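Local coordinates for protein acetate kinase (Entamoeba histolytica, PDB 4H0O) that probably catalyses the reversible phosphorylation of acetate to acetyl phosphate, as a pyrophosphate-dependent acetate kinase of the ASKHA superfamily, at residues L354-D359 and S379-C384; I89-V94 and P145-Y150. All blocks are in the same frame, centred on the assembly; numbering follows the deposited sequence.

The two contacts belong to different sheets of a chain built on the ribonuclease H-like fold of the ASKHA superfamily. Contact 2 joins neighbouring parallel strands of the eight-stranded sheet, whereas contact 1 packs a loop on the turn that leads into strand 382-385 of the six-stranded sheet. Their centres lie 44 Å apart and their nearest atoms about 24 Å, so they do not touch. Contact 2 stands closer to the predicted catalytic residues: the Y150 side chain is about 8 Å from that of R97, a predicted substrate-binding residue, and strand 148-153 runs up to the predicted catalytic D154. Contact 1 lies away from these sites.

Contact 1 (L354-D359 and S379-C384); sequences LGIELD and SKVQVC
The loop joining helix 341-350 to helix 360-365 runs past the turn that enters strand 382-385, a strand of the six-stranded sheet in this ribonuclease H-like fold. Two nearly straight hydrogen bonds fix the crossing. V381 N donates to G355 O over 2.8 Å, from above the carbonyl plane (27° out of it). E357 N donates to S379 OG over 2.9 Å, with an N-H...O angle of 172°. The serine hydroxyl is held anti to its own backbone N (chi1 179°), which turns OG toward the loop; it donates a hydrogen bond to V381 O, 2.8 Å away, and so ties the turn to itself while accepting from the loop. G355, with a positive phi, brings its bare CA to 4.1 Å from K380 CB. The extended K380 chain continues alongside L354, CD resting 3.7 Å from L354 O.

Deeper in, the contact turns apolar. I356 crosses V381 obliquely, its CG1, beside the backbone N, meeting V381 CB at 3.6 Å, and it crosses V383 at about a right angle with CD1 3.9 Å from V383 CG2. L358 brings CD1 near V383 CB. C348 of helix 341-350 touches I356, L358 and V383, closing this small core. On the exposed side E357 lays its CB and CG along S379 and bonds through OE1 to S378 OG. L354, at the start of the segment, packs on M321 of the second subunit. One buried hydroxyl thus works both as acceptor and donor, so its rotation is set from two directions, and polar backbone groups are paired beside a greasy interior that joins helix 341-350, the loop and the strand.

Contact 2 (I89-V94 and P145-Y150); sequences ISIAFV and PTTRQY
Backbone hydrogen bonds make strands 93-98 and 148-153 parallel neighbours in the eight-stranded sheet. V94 uses both of its polar backbone atoms on the two residues flanking Q149: its N donates to R148 O over 3.1 Å, in the carbonyl plane, and its O accepts from Y150 N over 3.0 Å, nearly along the C=O axis. Weaker CA-H...O contacts reinforce both acceptors, from F93 CA to R148 O and from Q149 CA to V94 O, each at 3.3 Å.

Side-chain packing follows the alternation of the strands. On one face V94 and Q149 lie side by side, V94 CB 3.5 Å from Q149 OE1 and CG2 against the Q149 CD and CG. The glutamine amide is spoken for: OE1 bonds to H96 NE2 and NE2 to S140 O of helix 129-143, which covers this face. On the other, F93 sets CD1 3.6 Å from R148 CB, while the arginine chain, bent at chi2 and chi3, leads its guanidinium away; the F93 ring also meets those of F402 and F404. One residue ahead of R148 in the chain, T147 brings CG2 to 3.4 Å from A92 O.

Y150 holds its ring in the crowded position between backbone N and carbonyl (chi1 66°), with CD1 3.4 Å from V94 O and the hydroxyl bonded to I394 O. V94 O therefore accepts one N-H and has a CA-H and the CD1 carbon of the Y150 ring close by, and the fixed Q149 amide and Y150 hydroxyl tie this strand pair to helices 129-143 and 390-402.

Contact 1 (L354-D359 and S379-C384)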
loop_
_atom_site.group_PDB
_atom_site.type_symbol
_atom_site.label_atom_id
_atom_site.label_comp_id
_atom_site.label_asym_id
_atom_site.label_seq_id
_atom_site.Cartn_x
_atom_site.Cartn_y
_atom_site.Cartn_z
ATOM N N LEU B 354 -7.875 -5.858 18.936
ATOM C CA LEU B 354 -9.120 -6.009 18.184
ATOM C C LEU B 354 -9.948 -7.207 18.659
ATOM O O LEU B 354 -11.028 -7.473 18.126
ATOM C CB LEU B 354 -8.829 -6.139 16.685
ATOM C CG LEU B 354 -8.208 -4.935 15.970
ATOM C CD1 LEU B 354 -7.492 -5.368 14.700
ATOM C CD2 LEU B 354 -9.262 -3.885 15.644
ATOM N N GLY B 355 -9.440 -7.930 19.654
ATOM C CA GLY B 355 -10.161 -9.062 20.210
ATOM C C GLY B 355 -9.658 -10.419 19.746
ATOM O O GLY B 355 -10.456 -11.318 19.459
ATOM N N ILE B 356 -8.337 -10.574 19.670
ATOM C CA ILE B 356 -7.736 -11.865 19.339
ATOM C C ILE B 356 -7.016 -12.467 20.542
ATOM O O ILE B 356 -5.982 -11.958 20.986
ATOM C CB ILE B 356 -6.771 -11.773 18.132
ATOM C CG1 ILE B 356 -7.560 -11.559 16.840
ATOM C CG2 ILE B 356 -5.938 -13.043 18.006
ATOM C CD1 ILE B 356 -6.704 -11.506 15.584
ATOM N N GLU B 357 -7.579 -13.552 21.067
ATOM C CA GLU B 357 -7.005 -14.262 22.201
ATOM C C GLU B 357 -6.470 -15.601 21.711
ATOM O O GLU B 357 -7.227 -16.561 21.545
ATOM C CB GLU B 357 -8.068 -14.476 23.278
ATOM C CG GLU B 357 -8.931 -13.245 23.524
ATOM C CD GLU B 357 -10.021 -13.474 24.559
ATOM O OE1 GLU B 357 -10.454 -14.634 24.735
ATOM O OE2 GLU B 357 -10.443 -12.485 25.197
ATOM N N LEU B 358 -5.163 -15.655 21.478
ATOM C CA LEU B 358 -4.543 -16.810 20.841
ATOM C C LEU B 358 -4.142 -17.885 21.852
ATOM O O LEU B 358 -3.519 -17.585 22.873
ATOM C CB LEU B 358 -3.317 -16.364 20.035
ATOM C CG LEU B 358 -2.887 -17.250 18.864
ATOM C CD1 LEU B 358 -3.942 -17.240 17.770
ATOM C CD2 LEU B 358 -1.549 -16.805 18.309
ATOM N N ASP B 359 -4.510 -19.134 21.575
ATOM C CA ASP B 359 -4.004 -20.250 22.363
ATOM C C ASP B 359 -2.579 -20.521 21.891
ATOM O O ASP B 359 -2.368 -21.152 20.849
ATOM C CB ASP B 359 -4.883 -21.493 22.191
ATOM C CG ASP B 359 -4.627 -22.551 23.261
ATOM O OD1 ASP B 359 -3.479 -22.657 23.745
ATOM O OD2 ASP B 359 -5.579 -23.280 23.616
ATOM N N SER B 379 -12.654 -16.048 22.239
ATOM C CA SER B 379 -12.029 -14.944 21.510
ATOM C C SER B 379 -12.981 -14.314 20.499
ATOM O O SER B 379 -13.590 -15.014 19.686
ATOM C CB SER B 379 -10.759 -15.418 20.799
ATOM O OG SER B 379 -10.154 -14.366 20.071
ATOM N N LYS B 380 -13.094 -12.988 20.560
ATOM C CA LYS B 380 -14.006 -12.233 19.703
ATOM C C LYS B 380 -13.746 -12.515 18.223
ATOM O O LYS B 380 -14.654 -12.917 17.489
ATOM C CB LYS B 380 -13.876 -10.734 19.981
ATOM C CG LYS B 380 -14.913 -9.883 19.256
ATOM C CD LYS B 380 -14.433 -8.448 19.088
ATOM C CE LYS B 380 -15.437 -7.620 18.301
ATOM N NZ LYS B 380 -14.921 -6.255 18.008
ATOM N N VAL B 381 -12.504 -12.303 17.796
ATOM C CA VAL B 381 -12.080 -12.650 16.445
ATOM C C VAL B 381 -11.457 -14.042 16.471
ATOM O O VAL B 381 -10.643 -14.347 17.347
ATOM C CB VAL B 381 -11.040 -11.647 15.906
ATOM C CG1 VAL B 381 -10.602 -12.028 14.495
ATOM C CG2 VAL B 381 -11.607 -10.240 15.921
ATOM N N GLN B 382 -11.839 -14.887 15.519
ATOM C CA GLN B 382 -11.282 -16.233 15.446
ATOM C C GLN B 382 -10.111 -16.295 14.470
ATOM O O GLN B 382 -10.084 -15.567 13.474
ATOM C CB GLN B 382 -12.366 -17.241 15.052
ATOM C CG GLN B 382 -13.385 -17.509 16.155
ATOM C CD GLN B 382 -12.742 -18.031 17.430
ATOM O OE1 GLN B 382 -12.046 -19.047 17.415
ATOM N NE2 GLN B 382 -12.966 -17.328 18.538
ATOM N N VAL B 383 -9.141 -17.157 14.769
ATOM C CA VAL B 383 -7.987 -17.364 13.898
ATOM C C VAL B 383 -7.843 -18.848 13.578
ATOM O O VAL B 383 -7.894 -19.690 14.480
ATOM C CB VAL B 383 -6.681 -16.860 14.551
ATOM C CG1 VAL B 383 -5.479 -17.196 13.675
ATOM C CG2 VAL B 383 -6.743 -15.367 14.792
ATOM N N CYS B 384 -7.671 -19.176 12.301
ATOM C CA CYS B 384 -7.485 -20.569 11.921
ATOM C C CYS B 384 -6.467 -20.722 10.802
ATOM O O CYS B 384 -6.166 -19.766 10.079
ATOM C CB CYS B 384 -8.815 -21.196 11.498
ATOM S SG CYS B 384 -9.308 -20.802 9.809
#

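Contact 2 (I89-V94 and P145-Y150)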
loop_
_atom_site.group_PDB
_atom_site.type_symbol
_atom_site.label_atom_id
_atom_site.label_comp_id
_atom_site.label_asym_id
_atom_site.label_seq_id
_atom_site.Cartn_x
_atom_site.Cartn_y
_atom_site.Cartn_z
ATOM N N ILE B 89 -5.489 -47.232 -16.631
ATOM C CA ILE B 89 -6.093 -46.153 -15.862
ATOM C C ILE B 89 -6.912 -45.301 -16.828
ATOM O O ILE B 89 -6.359 -44.476 -17.560
ATOM C CB ILE B 89 -5.028 -45.264 -15.176
ATOM C CG1 ILE B 89 -4.037 -46.115 -14.375
ATOM C CG2 ILE B 89 -5.694 -44.207 -14.301
ATOM C CD1 ILE B 89 -4.671 -46.949 -13.279
ATOM N N SER B 90 -8.225 -45.513 -16.849
ATOM C CA SER B 90 -9.100 -44.739 -17.731
ATOM C C SER B 90 -9.403 -43.375 -17.112
ATOM O O SER B 90 -9.551 -43.255 -15.891
ATOM C CB SER B 90 -10.398 -45.494 -18.021
ATOM O OG SER B 90 -11.276 -45.449 -16.915
ATOM N N ILE B 91 -9.491 -42.351 -17.957
ATOM C CA ILE B 91 -9.588 -40.972 -17.489
ATOM C C ILE B 91 -10.860 -40.287 -17.983
ATOM O O ILE B 91 -11.103 -40.200 -19.189
ATOM C CB ILE B 91 -8.344 -40.174 -17.927
ATOM C CG1 ILE B 91 -7.090 -40.776 -17.287
ATOM C CG2 ILE B 91 -8.483 -38.701 -17.563
ATOM C CD1 ILE B 91 -5.809 -40.366 -17.953
ATOM N N ALA B 92 -11.663 -39.795 -17.042
ATOM C CA ALA B 92 -12.939 -39.159 -17.363
ATOM C C ALA B 92 -12.831 -37.639 -17.438
ATOM O O ALA B 92 -13.619 -36.985 -18.126
ATOM C CB ALA B 92 -13.999 -39.561 -16.349
ATOM N N PHE B 93 -11.865 -37.076 -16.713
ATOM C CA PHE B 93 -11.687 -35.626 -16.670
ATOM C C PHE B 93 -10.215 -35.214 -16.558
ATOM O O PHE B 93 -9.414 -35.895 -15.912
ATOM C CB PHE B 93 -12.480 -35.026 -15.504
ATOM C CG PHE B 93 -13.967 -35.256 -15.591
ATOM C CD1 PHE B 93 -14.761 -34.450 -16.393
ATOM C CD2 PHE B 93 -14.571 -36.270 -14.862
ATOM C CE1 PHE B 93 -16.130 -34.653 -16.472
ATOM C CE2 PHE B 93 -15.941 -36.480 -14.936
ATOM C CZ PHE B 93 -16.720 -35.670 -15.742
ATOM N N VAL B 94 -9.865 -34.097 -17.191
ATOM C CA VAL B 94 -8.524 -33.534 -17.059
ATOM C C VAL B 94 -8.616 -32.105 -16.532
ATOM O O VAL B 94 -9.335 -31.272 -17.092
ATOM C CB VAL B 94 -7.749 -33.545 -18.396
ATOM C CG1 VAL B 94 -6.288 -33.193 -18.167
ATOM C CG2 VAL B 94 -7.845 -34.905 -19.054
ATOM N N PRO B 145 -9.268 -36.616 -26.804
ATOM C CA PRO B 145 -10.265 -35.719 -27.403
ATOM C C PRO B 145 -11.711 -36.101 -27.097
ATOM O O PRO B 145 -12.618 -35.338 -27.434
ATOM C CB PRO B 145 -9.983 -35.844 -28.901
ATOM C CG PRO B 145 -9.469 -37.235 -29.058
ATOM C CD PRO B 145 -8.730 -37.576 -27.787
ATOM N N THR B 146 -11.919 -37.258 -26.476
ATOM C CA THR B 146 -13.254 -37.658 -26.042
ATOM C C THR B 146 -13.372 -37.548 -24.523
ATOM O O THR B 146 -14.173 -38.246 -23.897
ATOM C CB THR B 146 -13.588 -39.101 -26.468
ATOM O OG1 THR B 146 -12.941 -40.028 -25.587
ATOM C CG2 THR B 146 -13.139 -39.356 -27.900
ATOM N N THR B 147 -12.566 -36.667 -23.939
ATOM C CA THR B 147 -12.527 -36.504 -22.490
ATOM C C THR B 147 -12.768 -35.054 -22.092
ATOM O O THR B 147 -12.084 -34.148 -22.573
ATOM C CB THR B 147 -11.180 -36.974 -21.920
ATOM O OG1 THR B 147 -10.985 -38.354 -22.246
ATOM C CG2 THR B 147 -11.144 -36.809 -20.410
ATOM N N ARG B 148 -13.750 -34.841 -21.219
ATOM C CA ARG B 148 -14.068 -33.504 -20.729
ATOM C C ARG B 148 -12.864 -32.920 -19.991
ATOM O O ARG B 148 -12.259 -33.586 -19.145
ATOM C CB ARG B 148 -15.280 -33.559 -19.798
ATOM C CG ARG B 148 -16.473 -34.315 -20.371
ATOM C CD ARG B 148 -17.113 -33.553 -21.520
ATOM N NE ARG B 148 -17.944 -32.450 -21.046
ATOM C CZ ARG B 148 -17.957 -31.235 -21.586
ATOM N NH1 ARG B 148 -17.174 -30.957 -22.622
ATOM N NH2 ARG B 148 -18.749 -30.294 -21.088
ATOM N N GLN B 149 -12.502 -31.687 -20.328
ATOM C CA GLN B 149 -11.366 -31.029 -19.689
ATOM C C GLN B 149 -11.739 -29.616 -19.255
ATOM O O GLN B 149 -12.590 -28.969 -19.877
ATOM C CB GLN B 149 -10.145 -31.019 -20.621
ATOM C CG GLN B 149 -9.789 -32.399 -21.172
ATOM C CD GLN B 149 -8.390 -32.480 -21.753
ATOM O OE1 GLN B 149 -7.484 -31.753 -21.338
ATOM N NE2 GLN B 149 -8.204 -33.378 -22.717
ATOM N N TYR B 150 -11.110 -29.150 -18.180
ATOM C CA TYR B 150 -11.404 -27.830 -17.632
ATOM C C TYR B 150 -10.133 -27.088 -17.250
ATOM O O TYR B 150 -9.115 -27.701 -16.910
ATOM C CB TYR B 150 -12.329 -27.934 -16.416
ATOM C CG TYR B 150 -11.726 -28.620 -15.205
ATOM C CD1 TYR B 150 -11.761 -30.001 -15.078
ATOM C CD2 TYR B 150 -11.153 -27.884 -14.176
ATOM C CE1 TYR B 150 -11.227 -30.631 -13.970
ATOM C CE2 TYR B 150 -10.616 -28.505 -13.066
ATOM C CZ TYR B 150 -10.656 -29.877 -12.969
ATOM O OH TYR B 150 -10.125 -30.495 -11.864
#